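Local coordinates for protein arginine kinase (Anthopleura japonica, PDB 4RF6) that catalyses the reversible transfer of a phosphoryl group from ATP to L-arginine, giving phosphoarginine and ADP, in a chain that carries two tandem kinase repeats, at residues 135-140 and 232-237; 147-152 and 211-216; 51-56 and 76-81. All coordinates share one frame; numbering follows the deposited sequence.

Interaction 1: 135-140 and 232-237; sequences ARSLKG and EDHLRI
R136 and L235 form an antiparallel hydrogen-bonded pair, R136 N to L235 O and L235 N to R136 O, both 3.0 Å, and next to it A135 and R236 make the non-hydrogen-bonded pair. This is where strand 127-136 runs out and strand 235-242 begins, in the middle of the eight-stranded antiparallel sheet of the catalytic domain. Just past the last backbone bridge a side chain holds the two segments together: H234 ND1 accepts from L138 N at 2.9 Å, and L138 N sits 22° out of the ring plane. S137 CB lies over one face of that ring, 3.9 Å from its centroid, a CH-pi contact. On the far side of the ring NE2 bonds to the carbonyl of G142. L138 and L235 cross obliquely, CD2 of L138 meeting CD1 of L235 at 4.0 Å, and both continue into V159 of helix 149-163. S137 OG and D233 OD1 are bridged by a water, 2.8 Å from the serine oxygen, which donates a hydrogen bond to D233 OD1; that oxygen also takes the backbone N-H of S277. The stem of R136 stays beside L235 and I237, and only its guanidinium end leads away, NH1 shared by the carbonyls of A135 and T284 and NH2 paired with E344. With ND1 accepting from a backbone N-H and NE2 facing a carbonyl, H234 is probably neutral and protonated on NE2. E232 probably binds the substrate and R236 probably ATP. The L235 bonds and the D233 to S277 bond hold the chain next to these two residues, consistent with a second-shell part in shaping the active site.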
ATOM      1  N   ALA A 135      -1.026 -22.559   7.433  1.00 18.57           N
ATOM      2  CA  ALA A 135      -1.300 -23.737   6.623  1.00 18.50           C
ATOM      3  C   ALA A 135      -2.175 -24.680   7.439  1.00 17.98           C
ATOM      4  O   ALA A 135      -1.949 -24.850   8.636  1.00 16.22           O
ATOM      5  CB  ALA A 135      -0.008 -24.422   6.247  1.00 19.99           C
ATOM      6  N   ARG A 136      -3.173 -25.283   6.798  1.00 17.75           N
ATOM      7  CA  ARG A 136      -4.063 -26.220   7.479  1.00 20.17           C
ATOM      8  C   ARG A 136      -4.424 -27.359   6.531  1.00 20.46           C
ATOM      9  O   ARG A 136      -4.396 -27.193   5.312  1.00 18.03           O
ATOM     10  CB  ARG A 136      -5.343 -25.514   7.951  1.00 21.19           C
ATOM     11  CG  ARG A 136      -5.162 -24.440   9.038  1.00 20.46           C
ATOM     12  CD  ARG A 136      -4.799 -25.064  10.380  1.00 21.24           C
ATOM     13  NE  ARG A 136      -4.761 -24.075  11.457  1.00 21.24           N
ATOM     14  CZ  ARG A 136      -3.666 -23.415  11.825  1.00 21.43           C
ATOM     15  NH1 ARG A 136      -2.514 -23.633  11.199  1.00 19.80           N
ATOM     16  NH2 ARG A 136      -3.721 -22.539  12.819  1.00 22.15           N
ATOM     17  N   SER A 137      -4.754 -28.518   7.091  1.00 22.13           N
ATOM     18  CA  SER A 137      -5.252 -29.632   6.298  1.00 23.28           C
ATOM     19  C   SER A 137      -6.528 -30.152   6.955  1.00 23.33           C
ATOM     20  O   SER A 137      -6.640 -30.149   8.184  1.00 20.35           O
ATOM     21  CB  SER A 137      -4.198 -30.738   6.190  1.00 26.40           C
ATOM     22  OG  SER A 137      -3.014 -30.264   5.575  1.00 29.42           O
ATOM     23  N   LEU A 138      -7.490 -30.581   6.140  1.00 20.54           N
ATOM     24  CA  LEU A 138      -8.777 -31.049   6.655  1.00 22.53           C
ATOM     25  C   LEU A 138      -8.702 -32.463   7.231  1.00 23.99           C
ATOM     26  O   LEU A 138      -8.036 -33.336   6.665  1.00 20.09           O
ATOM     27  CB  LEU A 138      -9.852 -31.016   5.566  1.00 23.25           C
ATOM     28  CG  LEU A 138     -10.234 -29.679   4.932  1.00 20.16           C
ATOM     29  CD1 LEU A 138     -11.430 -29.862   4.009  1.00 22.66           C
ATOM     30  CD2 LEU A 138     -10.531 -28.634   5.993  1.00 15.82           C
ATOM     31  N   LYS A 139      -9.395 -32.680   8.351  1.00 25.52           N
ATOM     32  CA  LYS A 139      -9.556 -34.014   8.926  1.00 28.33           C
ATOM     33  C   LYS A 139     -10.109 -34.995   7.905  1.00 25.17           C
ATOM     34  O   LYS A 139     -10.962 -34.633   7.091  1.00 27.30           O
ATOM     35  CB  LYS A 139     -10.518 -33.969  10.115  1.00 32.27           C
ATOM     36  CG  LYS A 139      -9.923 -33.401  11.378  1.00 41.00           C
ATOM     37  CD  LYS A 139     -10.985 -33.158  12.452  1.00 45.75           C
ATOM     38  CE  LYS A 139     -10.343 -32.703  13.765  1.00 47.45           C
ATOM     39  NZ  LYS A 139     -11.240 -31.821  14.570  1.00 49.93           N
ATOM     40  N   GLY A 140      -9.628 -36.234   7.950  1.00 26.38           N
ATOM     41  CA  GLY A 140     -10.204 -37.307   7.156  1.00 29.10           C
ATOM     42  C   GLY A 140      -9.549 -37.600   5.814  1.00 26.61           C
ATOM     43  O   GLY A 140     -10.049 -38.426   5.049  1.00 25.78           O
ATOM     44  N   GLU A 232       0.177 -26.528  -1.726  1.00 18.77           N
ATOM     45  CA  GLU A 232       1.123 -27.387  -1.013  1.00 19.45           C
ATOM     46  C   GLU A 232       0.455 -28.085   0.174  1.00 19.59           C
ATOM     47  O   GLU A 232       0.847 -29.190   0.568  1.00 22.23           O
ATOM     48  CB  GLU A 232       2.340 -26.582  -0.552  1.00 24.24           C
ATOM     49  CG  GLU A 232       3.356 -27.401   0.236  1.00 30.42           C
ATOM     50  CD  GLU A 232       4.557 -26.587   0.668  1.00 33.55           C
ATOM     51  OE1 GLU A 232       5.004 -25.729  -0.121  1.00 33.08           O
ATOM     52  OE2 GLU A 232       5.052 -26.812   1.792  1.00 34.92           O
ATOM     53  N   ASP A 233      -0.538 -27.423   0.756  1.00 14.16           N
ATOM     54  CA  ASP A 233      -1.398 -28.049   1.754  1.00 15.40           C
ATOM     55  C   ASP A 233      -2.840 -27.846   1.292  1.00 19.05           C
ATOM     56  O   ASP A 233      -3.074 -27.118   0.330  1.00 18.21           O
ATOM     57  CB  ASP A 233      -1.182 -27.410   3.135  1.00 16.71           C
ATOM     58  CG  ASP A 233       0.153 -27.779   3.754  1.00 17.39           C
ATOM     59  OD1 ASP A 233       0.253 -28.878   4.333  1.00 15.80           O
ATOM     60  OD2 ASP A 233       1.094 -26.963   3.675  1.00 16.07           O
ATOM     61  N   HIS A 234      -3.800 -28.487   1.959  1.00 18.25           N
ATOM     62  CA  HIS A 234      -5.203 -28.311   1.586  1.00 19.10           C
ATOM     63  C   HIS A 234      -5.564 -26.827   1.601  1.00 16.70           C
ATOM     64  O   HIS A 234      -6.272 -26.328   0.725  1.00 17.43           O
ATOM     65  CB  HIS A 234      -6.127 -29.067   2.547  1.00 20.46           C
ATOM     66  CG  HIS A 234      -5.868 -30.539   2.610  1.00 20.86           C
ATOM     67  ND1 HIS A 234      -6.487 -31.364   3.525  1.00 22.71           N
ATOM     68  CD2 HIS A 234      -5.058 -31.334   1.872  1.00 18.90           C
ATOM     69  CE1 HIS A 234      -6.068 -32.605   3.348  1.00 21.53           C
ATOM     70  NE2 HIS A 234      -5.198 -32.613   2.354  1.00 20.15           N
ATOM     71  N   LEU A 235      -5.055 -26.122   2.603  1.00 14.00           N
ATOM     72  CA  LEU A 235      -5.353 -24.712   2.762  1.00 16.66           C
ATOM     73  C   LEU A 235      -4.103 -23.908   3.075  1.00 18.47           C
ATOM     74  O   LEU A 235      -3.308 -24.283   3.950  1.00 17.12           O
ATOM     75  CB  LEU A 235      -6.376 -24.508   3.881  1.00 17.20           C
ATOM     76  CG  LEU A 235      -7.716 -25.214   3.697  1.00 21.94           C
ATOM     77  CD1 LEU A 235      -8.452 -25.358   5.021  1.00 21.93           C
ATOM     78  CD2 LEU A 235      -8.563 -24.446   2.713  1.00 25.99           C
ATOM     79  N   ARG A 236      -3.932 -22.813   2.345  1.00 16.24           N
ATOM     80  CA  ARG A 236      -3.007 -21.765   2.737  1.00 18.59           C
ATOM     81  C   ARG A 236      -3.844 -20.502   2.895  1.00 20.79           C
ATOM     82  O   ARG A 236      -4.364 -19.959   1.916  1.00 23.21           O
ATOM     83  CB  ARG A 236      -1.912 -21.548   1.695  1.00 21.05           C
ATOM     84  CG  ARG A 236      -0.837 -20.582   2.188  1.00 28.92           C
ATOM     85  CD  ARG A 236       0.091 -20.123   1.082  1.00 34.54           C
ATOM     86  NE  ARG A 236       1.000 -21.179   0.645  1.00 39.79           N
ATOM     87  CZ  ARG A 236       2.108 -20.961  -0.056  1.00 42.51           C
ATOM     88  NH1 ARG A 236       2.447 -19.721  -0.386  1.00 43.55           N
ATOM     89  NH2 ARG A 236       2.884 -21.977  -0.421  1.00 40.43           N
ATOM     90  N   ILE A 237      -3.982 -20.049   4.135  1.00 21.37           N
ATOM     91  CA  ILE A 237      -4.897 -18.969   4.471  1.00 18.77           C
ATOM     92  C   ILE A 237      -4.122 -17.735   4.909  1.00 17.10           C
ATOM     93  O   ILE A 237      -3.360 -17.787   5.878  1.00 19.14           O
ATOM     94  CB  ILE A 237      -5.836 -19.404   5.598  1.00 21.20           C
ATOM     95  CG1 ILE A 237      -6.502 -20.735   5.238  1.00 22.90           C
ATOM     96  CG2 ILE A 237      -6.870 -18.330   5.870  1.00 22.05           C
ATOM     97  CD1 ILE A 237      -7.056 -21.511   6.439  1.00 22.92           C
TER
HETATM   98  O   HOH W   1      -1.716 -30.958   3.223  1.00 23.32           O

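Interaction 2: 147-152 and 211-216; sequences VTKAHR and WPEGRG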
ATOM      1  N   VAL A 147      -2.914 -37.300  -0.950  1.00 18.63           N
ATOM      2  CA  VAL A 147      -4.362 -37.210  -1.140  1.00 20.56           C
ATOM      3  C   VAL A 147      -4.785 -37.815  -2.494  1.00 18.87           C
ATOM      4  O   VAL A 147      -4.096 -37.649  -3.501  1.00 18.92           O
ATOM      5  CB  VAL A 147      -4.848 -35.747  -1.018  1.00 22.04           C
ATOM      6  CG1 VAL A 147      -4.366 -34.909  -2.200  1.00 21.22           C
ATOM      7  CG2 VAL A 147      -6.358 -35.689  -0.912  1.00 24.72           C
ATOM      8  N   THR A 148      -5.902 -38.542  -2.511  1.00 17.73           N
ATOM      9  CA  THR A 148      -6.413 -39.123  -3.750  1.00 18.31           C
ATOM     10  C   THR A 148      -7.119 -38.071  -4.603  1.00 19.19           C
ATOM     11  O   THR A 148      -7.523 -37.019  -4.106  1.00 18.71           O
ATOM     12  CB  THR A 148      -7.399 -40.266  -3.493  1.00 17.92           C
ATOM     13  OG1 THR A 148      -8.589 -39.739  -2.895  1.00 19.72           O
ATOM     14  CG2 THR A 148      -6.782 -41.311  -2.570  1.00 24.03           C
ATOM     15  N   LYS A 149      -7.264 -38.379  -5.886  1.00 21.04           N
ATOM     16  CA  LYS A 149      -7.914 -37.505  -6.860  1.00 20.98           C
ATOM     17  C   LYS A 149      -9.326 -37.121  -6.417  1.00 20.77           C
ATOM     18  O   LYS A 149      -9.709 -35.951  -6.470  1.00 21.82           O
ATOM     19  CB  LYS A 149      -7.940 -38.230  -8.210  1.00 22.20           C
ATOM     20  CG  LYS A 149      -8.634 -37.520  -9.361  1.00 21.49           C
ATOM     21  CD  LYS A 149      -8.298 -38.251 -10.658  1.00 25.20           C
ATOM     22  CE  LYS A 149      -9.158 -37.819 -11.827  1.00 25.89           C
ATOM     23  NZ  LYS A 149      -8.989 -36.385 -12.187  1.00 25.78           N
ATOM     24  N   ALA A 150     -10.084 -38.114  -5.961  1.00 21.34           N
ATOM     25  CA  ALA A 150     -11.462 -37.914  -5.512  1.00 24.34           C
ATOM     26  C   ALA A 150     -11.540 -37.057  -4.252  1.00 22.95           C
ATOM     27  O   ALA A 150     -12.440 -36.227  -4.094  1.00 21.12           O
ATOM     28  CB  ALA A 150     -12.126 -39.260  -5.268  1.00 25.31           C
ATOM     29  N   HIS A 151     -10.611 -37.281  -3.336  1.00 18.94           N
ATOM     30  CA  HIS A 151     -10.635 -36.571  -2.069  1.00 19.74           C
ATOM     31  C   HIS A 151     -10.215 -35.105  -2.202  1.00 16.95           C
ATOM     32  O   HIS A 151     -10.713 -34.244  -1.471  1.00 18.12           O
ATOM     33  CB  HIS A 151      -9.793 -37.313  -1.025  1.00 23.77           C
ATOM     34  CG  HIS A 151     -10.465 -38.530  -0.471  1.00 31.42           C
ATOM     35  ND1 HIS A 151      -9.827 -39.416   0.372  1.00 34.92           N
ATOM     36  CD2 HIS A 151     -11.723 -39.006  -0.633  1.00 32.96           C
ATOM     37  CE1 HIS A 151     -10.661 -40.386   0.700  1.00 36.35           C
ATOM     38  NE2 HIS A 151     -11.819 -40.161   0.103  1.00 35.94           N
ATOM     39  N   ARG A 152      -9.306 -34.821  -3.132  1.00 15.33           N
ATOM     40  CA  ARG A 152      -8.921 -33.441  -3.413  1.00 17.49           C
ATOM     41  C   ARG A 152     -10.153 -32.656  -3.867  1.00 20.20           C
ATOM     42  O   ARG A 152     -10.344 -31.492  -3.498  1.00 19.94           O
ATOM     43  CB  ARG A 152      -7.828 -33.396  -4.489  1.00 13.38           C
ATOM     44  CG  ARG A 152      -7.268 -32.000  -4.752  1.00 16.70           C
ATOM     45  CD  ARG A 152      -6.269 -31.990  -5.915  1.00 16.75           C
ATOM     46  NE  ARG A 152      -4.988 -32.593  -5.548  1.00 18.95           N
ATOM     47  CZ  ARG A 152      -4.577 -33.799  -5.935  1.00 19.38           C
ATOM     48  NH1 ARG A 152      -5.335 -34.551  -6.723  1.00 21.76           N
ATOM     49  NH2 ARG A 152      -3.398 -34.256  -5.529  1.00 17.79           N
ATOM     50  N   TRP A 211      -2.796 -31.913 -11.667  1.00 21.52           N
ATOM     51  CA  TRP A 211      -2.834 -30.459 -11.864  1.00 24.36           C
ATOM     52  C   TRP A 211      -3.691 -30.068 -13.072  1.00 27.89           C
ATOM     53  O   TRP A 211      -3.579 -30.680 -14.134  1.00 26.86           O
ATOM     54  CB  TRP A 211      -1.424 -29.883 -12.039  1.00 24.14           C
ATOM     55  CG  TRP A 211      -1.439 -28.395 -12.162  1.00 25.77           C
ATOM     56  CD1 TRP A 211      -1.510 -27.659 -13.316  1.00 27.78           C
ATOM     57  CD2 TRP A 211      -1.418 -27.452 -11.086  1.00 25.60           C
ATOM     58  NE1 TRP A 211      -1.524 -26.317 -13.016  1.00 25.29           N
ATOM     59  CE2 TRP A 211      -1.472 -26.165 -11.654  1.00 25.92           C
ATOM     60  CE3 TRP A 211      -1.355 -27.576  -9.693  1.00 25.90           C
ATOM     61  CZ2 TRP A 211      -1.470 -25.006 -10.874  1.00 25.53           C
ATOM     62  CZ3 TRP A 211      -1.350 -26.427  -8.924  1.00 23.38           C
ATOM     63  CH2 TRP A 211      -1.400 -25.160  -9.515  1.00 23.97           C
ATOM     64  N   PRO A 212      -4.546 -29.037 -12.926  1.00 25.07           N
ATOM     65  CA  PRO A 212      -4.798 -28.170 -11.770  1.00 20.42           C
ATOM     66  C   PRO A 212      -6.122 -28.490 -11.087  1.00 20.46           C
ATOM     67  O   PRO A 212      -6.709 -27.616 -10.445  1.00 22.38           O
ATOM     68  CB  PRO A 212      -4.921 -26.797 -12.424  1.00 20.73           C
ATOM     69  CG  PRO A 212      -5.662 -27.115 -13.720  1.00 23.59           C
ATOM     70  CD  PRO A 212      -5.228 -28.519 -14.129  1.00 25.54           C
ATOM     71  N   GLU A 213      -6.590 -29.721 -11.240  1.00 15.18           N
ATOM     72  CA  GLU A 213      -7.859 -30.147 -10.665  1.00 18.47           C
ATOM     73  C   GLU A 213      -7.927 -29.910  -9.154  1.00 19.72           C
ATOM     74  O   GLU A 213      -6.993 -30.246  -8.426  1.00 17.02           O
ATOM     75  CB  GLU A 213      -8.075 -31.633 -10.957  1.00 19.91           C
ATOM     76  CG  GLU A 213      -9.361 -32.207 -10.412  1.00 23.51           C
ATOM     77  CD  GLU A 213      -9.636 -33.609 -10.927  1.00 26.00           C
ATOM     78  OE1 GLU A 213      -9.059 -34.565 -10.375  1.00 23.11           O
ATOM     79  OE2 GLU A 213     -10.422 -33.745 -11.887  1.00 29.29           O
ATOM     80  N   GLY A 214      -9.031 -29.334  -8.686  1.00 20.66           N
ATOM     81  CA  GLY A 214      -9.252 -29.178  -7.257  1.00 19.43           C
ATOM     82  C   GLY A 214      -8.493 -28.026  -6.623  1.00 16.76           C
ATOM     83  O   GLY A 214      -8.627 -27.784  -5.421  1.00 16.59           O
ATOM     84  N   ARG A 215      -7.682 -27.330  -7.416  1.00 16.83           N
ATOM     85  CA  ARG A 215      -6.976 -26.143  -6.937  1.00 17.93           C
ATOM     86  C   ARG A 215      -7.827 -24.904  -7.165  1.00 18.81           C
ATOM     87  O   ARG A 215      -8.570 -24.819  -8.154  1.00 17.41           O
ATOM     88  CB  ARG A 215      -5.630 -25.969  -7.640  1.00 17.11           C
ATOM     89  CG  ARG A 215      -4.508 -26.850  -7.108  1.00 17.99           C
ATOM     90  CD  ARG A 215      -4.659 -28.287  -7.576  1.00 18.84           C
ATOM     91  NE  ARG A 215      -3.493 -29.107  -7.248  1.00 19.75           N
ATOM     92  CZ  ARG A 215      -3.300 -30.340  -7.702  1.00 18.28           C
ATOM     93  NH1 ARG A 215      -2.212 -31.014  -7.355  1.00 16.55           N
ATOM     94  NH2 ARG A 215      -4.196 -30.896  -8.507  1.00 18.12           N
ATOM     95  N   GLY A 216      -7.727 -23.941  -6.255  1.00 17.56           N
ATOM     96  CA  GLY A 216      -8.540 -22.750  -6.364  1.00 18.22           C
ATOM     97  C   GLY A 216      -8.049 -21.601  -5.512  1.00 19.89           C
ATOM     98  O   GLY A 216      -7.193 -21.766  -4.639  1.00 19.80           O
TER
HETATM   99  O   HOH W   2      -8.142 -34.162  -7.852  1.00 19.46           O
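A flat guanidinium stack, R152 on R215, and a salt bridge between K149 and E213 join the first turn of helix 149-163 to the loop that leads into strand 216-220 of the catalytic domain. The two guanidinium planes are 4° apart, with centres 4.1 Å from each other, and R152 NE lies 3.5 Å from R215 NH2. R152 gets there by a bend at chi3 (-74°), which lays its end over the face of R215. Its CD also rests 3.1 Å from the carbonyl oxygen of E213. The two like charges are probably eased by carbonyls: R215 NH2 donates to E213 O at 2.9 Å, in the carbonyl plane and on a lone pair, and R215 NH1 bonds to the carbonyl of K209. W211 CE3 lies against the opposite face of the R215 guanidinium.

Toward the outside, K149 and E213 cross at about a right angle, and NZ meets OE1 at 2.6 Å on the syn side of the carboxylate. A water ties the polar groups together, donating to K149 O and E213 OE1 and accepting from R152 NH1, in the plane of that guanidinium. The carboxylate thus probably offsets part of the arginine charge through this water.

P212, preceded by a cis peptide bond, starts a type II turn closing at R215, and G214 at its third position brings bare backbone against R152 CG. T148 caps the helix start through OG1. N230, just beyond strand 225-229, bonds to the carbonyl of G214, while R215 pairs its backbone with L177 after strand 172-176, so the helix's first turn sits beside those strand ends, where strand 216-220 begins.

Interaction 3: 51-56 and 76-81; sequences TKLGIT and AGDEES
T51 and D78 meet tip to tip at the buried heart of this contact, the threonine hydroxyl donating to the syn lone pair of D78 OD2 at 2.7 Å. The same T51 OG1 accepts the N-H of I55 at 3.1 Å, and more weakly that of L53, so the hydroxyl both holds its own turn together and reaches across. Its chi1 of 76° puts OG1 between the backbone N and the carbonyl carbon, facing into the turn. On the buried side I55 CG1 slides past D78 OD2, and the branch I55 CG2 lies 3.4 Å from S81 OG and also touches the bare CA of G77. L53, itself exposed, closes over D78 OD2 from the solvent side, its CG within 3.4 Å of that oxygen.

D78 is the N-cap of helix 79-84, and its two oxygens divide the work. OD2 takes the threonine, while OD1 accepts from S81 N at 2.8 Å and from S81 OG, these two arriving from opposite faces of the carboxylate plane. On the other side the partner is a type I beta turn, T51 to G54, ahead of helix 57-66 in the small N-terminal domain. The cap lies just after G71 to Y75, which probably bind the substrate.

The outer side is more open to solvent. E80, partly exposed, is extended beyond CG, and its OE2 accepts from K52 N at 2.9 Å in a nearly straight bond (177°), the donor coming from above the carboxylate plane. The E80 stem, CB and CG, runs along T51 CB and CG2. K52 is exposed and crosses the glutamate at about a right angle, its NZ leading away to 6.8 Å from E80 OE2.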
ATOM      1  N   THR A  51       2.131 -46.860   4.747  1.00 23.02           N
ATOM      2  CA  THR A  51       0.970 -46.359   5.476  1.00 21.37           C
ATOM      3  C   THR A  51      -0.308 -46.909   4.849  1.00 22.35           C
ATOM      4  O   THR A  51      -0.254 -47.558   3.799  1.00 24.51           O
ATOM      5  CB  THR A  51       0.924 -44.813   5.479  1.00 22.64           C
ATOM      6  OG1 THR A  51       0.493 -44.336   4.197  1.00 23.34           O
ATOM      7  CG2 THR A  51       2.297 -44.228   5.807  1.00 18.99           C
ATOM      8  N   LYS A  52      -1.450 -46.651   5.486  1.00 23.14           N
ATOM      9  CA  LYS A  52      -2.740 -47.092   4.956  1.00 25.97           C
ATOM     10  C   LYS A  52      -2.988 -46.533   3.566  1.00 22.67           C
ATOM     11  O   LYS A  52      -3.677 -47.158   2.760  1.00 21.72           O
ATOM     12  CB  LYS A  52      -3.897 -46.676   5.871  1.00 31.89           C
ATOM     13  CG  LYS A  52      -4.378 -47.765   6.820  1.00 40.36           C
ATOM     14  CD  LYS A  52      -5.420 -47.247   7.813  1.00 45.46           C
ATOM     15  CE  LYS A  52      -6.842 -47.278   7.252  1.00 49.54           C
ATOM     16  NZ  LYS A  52      -7.839 -46.916   8.312  1.00 51.73           N
ATOM     17  N   LEU A  53      -2.437 -45.354   3.286  1.00 22.44           N
ATOM     18  CA  LEU A  53      -2.616 -44.738   1.972  1.00 26.07           C
ATOM     19  C   LEU A  53      -1.583 -45.254   0.976  1.00 25.78           C
ATOM     20  O   LEU A  53      -1.566 -44.840  -0.186  1.00 26.69           O
ATOM     21  CB  LEU A  53      -2.547 -43.212   2.060  1.00 28.42           C
ATOM     22  CG  LEU A  53      -3.522 -42.528   3.013  1.00 33.09           C
ATOM     23  CD1 LEU A  53      -3.643 -41.062   2.647  1.00 31.75           C
ATOM     24  CD2 LEU A  53      -4.888 -43.190   3.005  1.00 35.08           C
ATOM     25  N   GLY A  54      -0.724 -46.159   1.435  1.00 24.80           N
ATOM     26  CA  GLY A  54       0.290 -46.740   0.573  1.00 25.04           C
ATOM     27  C   GLY A  54       1.534 -45.878   0.482  1.00 23.24           C
ATOM     28  O   GLY A  54       2.373 -46.081  -0.400  1.00 25.01           O
ATOM     29  N   ILE A  55       1.665 -44.921   1.396  1.00 19.74           N
ATOM     30  CA  ILE A  55       2.813 -44.019   1.382  1.00 21.98           C
ATOM     31  C   ILE A  55       4.071 -44.735   1.879  1.00 25.35           C
ATOM     32  O   ILE A  55       4.073 -45.315   2.972  1.00 27.54           O
ATOM     33  CB  ILE A  55       2.560 -42.752   2.222  1.00 22.39           C
ATOM     34  CG1 ILE A  55       1.266 -42.066   1.774  1.00 21.83           C
ATOM     35  CG2 ILE A  55       3.731 -41.784   2.091  1.00 21.97           C
ATOM     36  CD1 ILE A  55       1.253 -41.702   0.296  1.00 18.28           C
ATOM     37  N   THR A  56       5.132 -44.698   1.074  1.00 21.95           N
ATOM     38  CA  THR A  56       6.392 -45.346   1.431  1.00 23.71           C
ATOM     39  C   THR A  56       7.408 -44.306   1.882  1.00 24.44           C
ATOM     40  O   THR A  56       7.183 -43.102   1.742  1.00 23.83           O
ATOM     41  CB  THR A  56       6.996 -46.134   0.241  1.00 24.46           C
ATOM     42  OG1 THR A  56       7.489 -45.215  -0.743  1.00 24.39           O
ATOM     43  CG2 THR A  56       5.959 -47.039  -0.394  1.00 23.92           C
ATOM     44  N   ALA A  76       5.517 -35.308   4.045  1.00 20.40           N
ATOM     45  CA  ALA A  76       4.677 -36.388   4.568  1.00 21.64           C
ATOM     46  C   ALA A  76       3.440 -36.568   3.698  1.00 21.93           C
ATOM     47  O   ALA A  76       2.706 -35.610   3.450  1.00 18.61           O
ATOM     48  CB  ALA A  76       4.276 -36.095   5.993  1.00 22.35           C
ATOM     49  N   GLY A  77       3.200 -37.792   3.239  1.00 23.60           N
ATOM     50  CA  GLY A  77       2.067 -38.047   2.368  1.00 20.46           C
ATOM     51  C   GLY A  77       0.776 -38.082   3.162  1.00 18.91           C
ATOM     52  O   GLY A  77      -0.311 -37.885   2.616  1.00 21.18           O
ATOM     53  N   ASP A  78       0.903 -38.344   4.460  1.00 16.76           N
ATOM     54  CA  ASP A  78      -0.247 -38.385   5.355  1.00 18.11           C
ATOM     55  C   ASP A  78       0.208 -38.256   6.799  1.00 19.61           C
ATOM     56  O   ASP A  78       1.413 -38.223   7.072  1.00 21.93           O
ATOM     57  CB  ASP A  78      -1.075 -39.671   5.153  1.00 15.92           C
ATOM     58  CG  ASP A  78      -0.245 -40.943   5.279  1.00 20.67           C
ATOM     59  OD1 ASP A  78       0.882 -40.886   5.808  1.00 26.07           O
ATOM     60  OD2 ASP A  78      -0.730 -42.016   4.851  1.00 20.93           O
ATOM     61  N   GLU A  79      -0.753 -38.185   7.716  1.00 17.73           N
ATOM     62  CA  GLU A  79      -0.460 -38.074   9.139  1.00 23.83           C
ATOM     63  C   GLU A  79       0.328 -39.284   9.626  1.00 21.30           C
ATOM     64  O   GLU A  79       1.267 -39.151  10.414  1.00 21.60           O
ATOM     65  CB  GLU A  79      -1.762 -37.963   9.933  1.00 26.58           C
ATOM     66  CG  GLU A  79      -1.615 -38.206  11.432  1.00 29.66           C
ATOM     67  CD  GLU A  79      -2.861 -37.813  12.208  1.00 36.73           C
ATOM     68  OE1 GLU A  79      -2.775 -37.662  13.445  1.00 37.01           O
ATOM     69  OE2 GLU A  79      -3.925 -37.654  11.573  1.00 41.48           O
ATOM     70  N   GLU A  80      -0.061 -40.463   9.148  1.00 22.74           N
ATOM     71  CA  GLU A  80       0.572 -41.707   9.571  1.00 25.38           C
ATOM     72  C   GLU A  80       2.064 -41.716   9.242  1.00 22.34           C
ATOM     73  O   GLU A  80       2.865 -42.301   9.978  1.00 21.42           O
ATOM     74  CB  GLU A  80      -0.122 -42.908   8.924  1.00 28.17           C
ATOM     75  CG  GLU A  80       0.438 -44.255   9.351  1.00 27.48           C
ATOM     76  CD  GLU A  80      -0.273 -45.423   8.695  1.00 29.21           C
ATOM     77  OE1 GLU A  80       0.194 -46.565   8.869  1.00 30.92           O
ATOM     78  OE2 GLU A  80      -1.292 -45.201   8.007  1.00 30.33           O
ATOM     79  N   SER A  81       2.431 -41.067   8.140  1.00 19.56           N
ATOM     80  CA  SER A  81       3.834 -40.957   7.738  1.00 22.27           C
ATOM     81  C   SER A  81       4.716 -40.393   8.855  1.00 24.06           C
ATOM     82  O   SER A  81       5.857 -40.825   9.037  1.00 23.26           O
ATOM     83  CB  SER A  81       3.968 -40.087   6.483  1.00 20.63           C
ATOM     84  OG  SER A  81       3.424 -40.731   5.356  1.00 21.38           O
TER

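In the fold
From the N terminus, interaction 3 comes first: it closes a short loop around helix 57-66, joining the turn at 51-56 to the start of helix 79-84 in the N-terminal domain. The chain then enters the catalytic domain. Interaction 1 closes a long loop between neighbouring strands 127-136 and 235-242, and interaction 2 is nested inside it, fastening helix 149-163 to the approach of strand 216-220. Thus 3 stands in series with the nested pair, and none cross. Centres of interactions 1 and 2 lie about 12 Å apart, and that of interaction 3 is about 16 Å from interaction 1, all within the first repeat.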